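Local coordinates for XC6422 protein (Xanthomonas campestris, PDB 2FUK) that probably acts as a hydrolase, being a small serine hydrolase of the alpha/beta-hydrolase fold that lacks a lid, at residues T39-H44 and A99-V104; Q157-Q162 and H210-W215. One frame throughout, in Å; residues are numbered along the deposited sequence.

Contact 1. Residues T39-H44 and A99-V104; sequences TAIVCH and AVAEWV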
loop_
_atom_site.group_PDB
_atom_site.type_symbol
_atom_site.label_atom_id
_atom_site.label_comp_id
_atom_site.label_asym_id
_atom_site.label_seq_id
_atom_site.Cartn_x
_atom_site.Cartn_y
_atom_site.Cartn_z
ATOM N N THR A 39 3.376 -15.372 10.976
ATOM C CA THR A 39 2.624 -15.829 9.810
ATOM C C THR A 39 1.176 -15.627 10.229
ATOM O O THR A 39 0.787 -16.011 11.336
ATOM C CB THR A 39 2.849 -17.325 9.487
ATOM O OG1 THR A 39 4.197 -17.532 9.045
ATOM C CG2 THR A 39 1.913 -17.771 8.362
ATOM N N ALA A 40 0.393 -14.993 9.364
ATOM C CA ALA A 40 -1.007 -14.735 9.657
ATOM C C ALA A 40 -1.902 -15.463 8.669
ATOM O O ALA A 40 -1.542 -15.633 7.506
ATOM C CB ALA A 40 -1.284 -13.238 9.590
ATOM N N ILE A 41 -3.057 -15.914 9.148
ATOM C CA ILE A 41 -4.032 -16.586 8.296
ATOM C C ILE A 41 -5.246 -15.670 8.263
ATOM O O ILE A 41 -5.699 -15.204 9.307
ATOM C CB ILE A 41 -4.460 -17.956 8.872
ATOM C CG1 ILE A 41 -3.247 -18.880 8.970
ATOM C CG2 ILE A 41 -5.506 -18.604 7.958
ATOM C CD1 ILE A 41 -3.529 -20.182 9.696
ATOM N N VAL A 42 -5.759 -15.407 7.064
ATOM C CA VAL A 42 -6.919 -14.534 6.891
ATOM C C VAL A 42 -8.103 -15.343 6.365
ATOM O O VAL A 42 -8.011 -15.964 5.304
ATOM C CB VAL A 42 -6.604 -13.389 5.894
ATOM C CG1 VAL A 42 -7.811 -12.469 5.752
ATOM C CG2 VAL A 42 -5.389 -12.602 6.372
ATOM N N CYS A 43 -9.210 -15.327 7.108
ATOM C CA CYS A 43 -10.415 -16.076 6.743
ATOM C C CYS A 43 -11.433 -15.218 5.991
ATOM O O CYS A 43 -11.653 -14.055 6.337
ATOM C CB CYS A 43 -11.062 -16.663 8.000
ATOM S SG CYS A 43 -9.981 -17.779 8.957
ATOM N N HIS A 44 -12.069 -15.815 4.984
ATOM C CA HIS A 44 -13.033 -15.109 4.145
ATOM C C HIS A 44 -14.492 -15.130 4.624
ATOM O O HIS A 44 -14.865 -15.902 5.511
ATOM C CB HIS A 44 -12.936 -15.637 2.699
ATOM C CG HIS A 44 -13.505 -17.008 2.503
ATOM N ND1 HIS A 44 -12.731 -18.107 2.196
ATOM C CD2 HIS A 44 -14.784 -17.451 2.542
ATOM C CE1 HIS A 44 -13.511 -19.166 2.056
ATOM N NE2 HIS A 44 -14.761 -18.794 2.262
ATOM N N ALA A 99 -6.598 -27.040 10.359
ATOM C CA ALA A 99 -5.691 -27.763 9.475
ATOM C C ALA A 99 -4.653 -26.812 8.886
ATOM O O ALA A 99 -3.476 -27.155 8.760
ATOM C CB ALA A 99 -6.479 -28.432 8.355
ATOM N N VAL A 100 -5.102 -25.615 8.525
ATOM C CA VAL A 100 -4.204 -24.624 7.962
ATOM C C VAL A 100 -3.246 -24.147 9.052
ATOM O O VAL A 100 -2.041 -24.053 8.832
ATOM C CB VAL A 100 -4.996 -23.427 7.378
ATOM C CG1 VAL A 100 -4.038 -22.410 6.756
ATOM C CG2 VAL A 100 -5.981 -23.929 6.322
ATOM N N ALA A 101 -3.784 -23.859 10.232
ATOM C CA ALA A 101 -2.963 -23.391 11.340
ATOM C C ALA A 101 -1.896 -24.413 11.729
ATOM O O ALA A 101 -0.748 -24.052 12.002
ATOM C CB ALA A 101 -3.846 -23.077 12.551
ATOM N N GLU A 102 -2.270 -25.687 11.766
ATOM C CA GLU A 102 -1.319 -26.727 12.143
ATOM C C GLU A 102 -0.227 -26.912 11.092
ATOM O O GLU A 102 0.912 -27.242 11.426
ATOM C CB GLU A 102 -2.051 -28.050 12.411
ATOM C CG GLU A 102 -2.966 -27.984 13.636
ATOM C CD GLU A 102 -3.610 -29.314 14.001
ATOM O OE1 GLU A 102 -3.657 -30.225 13.147
ATOM O OE2 GLU A 102 -4.079 -29.442 15.155
ATOM N N TRP A 103 -0.574 -26.701 9.825
ATOM C CA TRP A 103 0.404 -26.819 8.743
ATOM C C TRP A 103 1.391 -25.650 8.855
ATOM O O TRP A 103 2.600 -25.818 8.703
ATOM C CB TRP A 103 -0.307 -26.795 7.382
ATOM C CG TRP A 103 0.624 -26.721 6.196
ATOM C CD1 TRP A 103 1.463 -27.699 5.740
ATOM C CD2 TRP A 103 0.824 -25.592 5.342
ATOM N NE1 TRP A 103 2.175 -27.246 4.659
ATOM C CE2 TRP A 103 1.802 -25.954 4.391
ATOM C CE3 TRP A 103 0.272 -24.306 5.288
ATOM C CZ2 TRP A 103 2.241 -25.075 3.394
ATOM C CZ3 TRP A 103 0.710 -23.431 4.297
ATOM C CH2 TRP A 103 1.686 -23.823 3.364
ATOM N N VAL A 104 0.868 -24.460 9.121
ATOM C CA VAL A 104 1.714 -23.281 9.273
ATOM C C VAL A 104 2.716 -23.467 10.416
ATOM O O VAL A 104 3.919 -23.256 10.247
ATOM C CB VAL A 104 0.854 -22.026 9.557
ATOM C CG1 VAL A 104 1.736 -20.863 9.973
ATOM C CG2 VAL A 104 0.060 -21.655 8.311
#
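Ile41 and Thr39, two residues apart on one strand, point their side chains at one flank of helix 99-104, where Val100, Ala101 and Val104 receive them. The delta methyl of Ile41 does nearly all the touching for its residue. CG1 lies anti to the carbonyl carbon and chi2 is extended (172°), which carries CD1 out to the helix surface. There CD1 of Ile41 sits 3.6 Å from the backbone CA of Ala101 and 3.7 Å from CG1 of Val100, whose side chain it crosses obliquely; CG2 of Val104 is a looser neighbour at 4.1 Å from the same CD1 of Ile41. Strand 39-43 and the helix run nearly antiparallel, at 166° with axes 9.8 Å apart. In the central sheet of the alpha/beta-hydrolase fold, helix 92-107 lies over strand 38-43 and its neighbours 71-75 and 112-118. Thr39 meets Val104 tip to tip, methyl against methyl, each methyl anti to its own backbone N and turned toward the other. CG2 of Thr39 approaches CG1 of Val104 to 3.5 Å, tighter than usual for two carbons. The threonine hydroxyl is taken up by Asp111 through a hydrogen bond, and the contact with the helix is purely apolar. Val73 and Phe75 touch Val100 as well, while Leu113 packs against both Ile41 and Ala101.

Contact 2. Residues Q157-Q162 and H210-W215; sequences QWLVIQ and HGVRRW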
loop_
_atom_site.group_PDB
_atom_site.type_symbol
_atom_site.label_atom_id
_atom_site.label_comp_id
_atom_site.label_asym_id
_atom_site.label_seq_id
_atom_site.Cartn_x
_atom_site.Cartn_y
_atom_site.Cartn_z
ATOM N N GLN A 157 -4.313 -9.525 22.773
ATOM C CA GLN A 157 -4.136 -8.586 21.673
ATOM C C GLN A 157 -5.166 -8.913 20.597
ATOM O O GLN A 157 -4.948 -9.776 19.749
ATOM C CB GLN A 157 -2.708 -8.688 21.132
ATOM C CG GLN A 157 -1.676 -8.235 22.171
ATOM C CD GLN A 157 -0.230 -8.548 21.807
ATOM O OE1 GLN A 157 0.688 -7.992 22.403
ATOM N NE2 GLN A 157 -0.020 -9.445 20.850
ATOM N N TRP A 158 -6.292 -8.209 20.659
ATOM C CA TRP A 158 -7.408 -8.401 19.745
ATOM C C TRP A 158 -7.887 -7.058 19.201
ATOM O O TRP A 158 -8.135 -6.116 19.960
ATOM C CB TRP A 158 -8.527 -9.129 20.498
ATOM C CG TRP A 158 -9.803 -9.370 19.742
ATOM C CD1 TRP A 158 -9.965 -9.451 18.387
ATOM C CD2 TRP A 158 -11.097 -9.593 20.316
ATOM N NE1 TRP A 158 -11.285 -9.707 18.082
ATOM C CE2 TRP A 158 -12.000 -9.801 19.249
ATOM C CE3 TRP A 158 -11.580 -9.643 21.632
ATOM C CZ2 TRP A 158 -13.362 -10.048 19.457
ATOM C CZ3 TRP A 158 -12.935 -9.889 21.839
ATOM C CH2 TRP A 158 -13.809 -10.087 20.756
ATOM N N LEU A 159 -8.005 -6.979 17.879
ATOM C CA LEU A 159 -8.435 -5.762 17.205
ATOM C C LEU A 159 -9.726 -5.980 16.425
ATOM O O LEU A 159 -9.849 -6.955 15.683
ATOM C CB LEU A 159 -7.344 -5.288 16.241
ATOM C CG LEU A 159 -7.676 -4.144 15.279
ATOM C CD1 LEU A 159 -7.900 -2.853 16.047
ATOM C CD2 LEU A 159 -6.529 -3.976 14.291
ATOM N N VAL A 160 -10.679 -5.070 16.605
ATOM C CA VAL A 160 -11.956 -5.132 15.903
ATOM C C VAL A 160 -12.122 -3.868 15.062
ATOM O O VAL A 160 -11.918 -2.754 15.552
ATOM C CB VAL A 160 -13.150 -5.227 16.884
ATOM C CG1 VAL A 160 -14.465 -5.099 16.113
ATOM C CG2 VAL A 160 -13.113 -6.550 17.627
ATOM N N ILE A 161 -12.472 -4.048 13.793
ATOM C CA ILE A 161 -12.697 -2.934 12.883
ATOM C C ILE A 161 -14.119 -3.063 12.352
ATOM O O ILE A 161 -14.502 -4.106 11.820
ATOM C CB ILE A 161 -11.694 -2.955 11.716
ATOM C CG1 ILE A 161 -10.279 -2.794 12.278
ATOM C CG2 ILE A 161 -12.021 -1.848 10.719
ATOM C CD1 ILE A 161 -9.187 -3.001 11.271
ATOM N N GLN A 162 -14.901 -2.001 12.506
ATOM C CA GLN A 162 -16.288 -2.030 12.072
ATOM C C GLN A 162 -16.731 -0.817 11.270
ATOM O O GLN A 162 -16.506 0.318 11.678
ATOM C CB GLN A 162 -17.191 -2.167 13.303
ATOM C CG GLN A 162 -18.684 -2.101 12.997
ATOM C CD GLN A 162 -19.147 -3.293 12.188
ATOM O OE1 GLN A 162 -19.891 -3.155 11.213
ATOM N NE2 GLN A 162 -18.719 -4.472 12.596
ATOM N N HIS A 210 -2.236 0.587 11.922
ATOM C CA HIS A 210 -2.060 1.354 13.145
ATOM C C HIS A 210 -2.515 0.543 14.351
ATOM O O HIS A 210 -1.936 0.648 15.438
ATOM C CB HIS A 210 -2.855 2.654 13.086
ATOM C CG HIS A 210 -2.691 3.501 14.305
ATOM N ND1 HIS A 210 -1.497 4.111 14.630
ATOM C CD2 HIS A 210 -3.553 3.805 15.304
ATOM C CE1 HIS A 210 -1.631 4.754 15.775
ATOM N NE2 HIS A 210 -2.870 4.582 16.206
ATOM N N GLY A 211 -3.548 -0.272 14.158
ATOM C CA GLY A 211 -4.064 -1.070 15.251
ATOM C C GLY A 211 -3.149 -2.174 15.743
ATOM O O GLY A 211 -3.126 -2.473 16.937
ATOM N N VAL A 212 -2.389 -2.784 14.838
ATOM C CA VAL A 212 -1.495 -3.872 15.233
ATOM C C VAL A 212 -0.024 -3.475 15.380
ATOM O O VAL A 212 0.785 -4.263 15.859
ATOM C CB VAL A 212 -1.570 -5.065 14.236
ATOM C CG1 VAL A 212 -3.004 -5.552 14.105
ATOM C CG2 VAL A 212 -1.004 -4.662 12.877
ATOM N N ARG A 213 0.310 -2.255 14.975
ATOM C CA ARG A 213 1.686 -1.752 15.037
ATOM C C ARG A 213 2.486 -2.136 16.279
ATOM O O ARG A 213 3.593 -2.680 16.183
ATOM C CB ARG A 213 1.684 -0.229 14.925
ATOM C CG ARG A 213 3.039 0.410 15.179
ATOM C CD ARG A 213 3.964 0.152 14.018
ATOM N NE ARG A 213 3.494 0.807 12.803
ATOM C CZ ARG A 213 3.942 0.529 11.583
ATOM N NH1 ARG A 213 3.457 1.182 10.537
ATOM N NH2 ARG A 213 4.853 -0.421 11.404
ATOM N N ARG A 214 1.932 -1.835 17.447
ATOM C CA ARG A 214 2.615 -2.112 18.700
ATOM C C ARG A 214 2.675 -3.580 19.102
ATOM O O ARG A 214 3.315 -3.928 20.097
ATOM C CB ARG A 214 1.993 -1.276 19.821
ATOM C CG ARG A 214 2.414 0.189 19.759
ATOM C CD ARG A 214 1.561 1.068 20.662
ATOM N NE ARG A 214 1.989 2.464 20.633
ATOM C CZ ARG A 214 3.076 2.931 21.243
ATOM N NH1 ARG A 214 3.384 4.224 21.160
ATOM N NH2 ARG A 214 3.856 2.117 21.939
ATOM N N TRP A 215 2.014 -4.449 18.345
ATOM C CA TRP A 215 2.056 -5.868 18.670
ATOM C C TRP A 215 3.071 -6.599 17.799
ATOM O O TRP A 215 3.247 -7.807 17.922
ATOM C CB TRP A 215 0.676 -6.516 18.517
ATOM C CG TRP A 215 -0.381 -5.889 19.376
ATOM C CD1 TRP A 215 -0.198 -5.239 20.567
ATOM C CD2 TRP A 215 -1.790 -5.854 19.114
ATOM N NE1 TRP A 215 -1.407 -4.796 21.056
ATOM C CE2 TRP A 215 -2.399 -5.162 20.184
ATOM C CE3 TRP A 215 -2.597 -6.341 18.076
ATOM C CZ2 TRP A 215 -3.785 -4.943 20.243
ATOM C CZ3 TRP A 215 -3.970 -6.123 18.138
ATOM C CH2 TRP A 215 -4.547 -5.431 19.212
#
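Between Leu159 and Gly211 the backbones come to 6.7 Å CA to CA, and between Gln157 and Trp215 to 7.4 Å, as residues 210-215, at the C-terminal part of helix 201-212 and beyond, pass beside strand 158-162. Gln157 lies flat over one face of the Trp215 indole. The two side chains overlap while pointing opposite ways, with the amide and ring planes 15° apart. CB of Gln157 rests over the centre of the ring system, and CG of Gln157 makes a CH-pi contact, 3.6 Å from the centroid of the five-membered ring of Trp215 and 7° off its normal. A chi2 of 169° sets CD of Gln157 over the CG-CD1 side of the Trp215 ring. OE1 of Gln157 is 3.4 Å from CD1 of Trp215. The amide NE2 donates to the backbone O of Gln135, which probably helps hold the amide in its orientation. Strand 158-163 belongs to the parallel part of the alpha/beta-hydrolase sheet, between strands 136-140 and 186-190, and Trp215 touches both of these neighbours through Val136 and Thr186. Gly211 O lies above the opposite face of the indole, toward the rim. Leu159 comes to the ring edge instead, CB of Leu159 being 4.0 Å from CZ3 of Trp215. CD2 of Leu159 packs 3.9 Å from the bare CA of Gly211. The same CD2 of Leu159 is 3.9 Å from CG1 of Val212, the leucine and valine crossing at about a right angle.

How the contacts relate
After strands 11-17 and 20-27 the chain lays down strand 38-43, then passes through helix 56-66 and strand 71-75 before helix 92-107 returns to it; contact 1 closes that loop of 54 residues. Strands 112-118 and 136-140 follow, and only then does contact 2 open on strand 158-163, closing 47 residues later at the end of helix 201-212, after helix 171-178 and strand 186-190. The two loops are thus in series, neither nested nor crossed. Both contacts reach the same sheet, with strands 112-118 and 136-140 between their own strands. The centres of contact 1 and contact 2 are about 18 Å apart, and the two contacts do not touch.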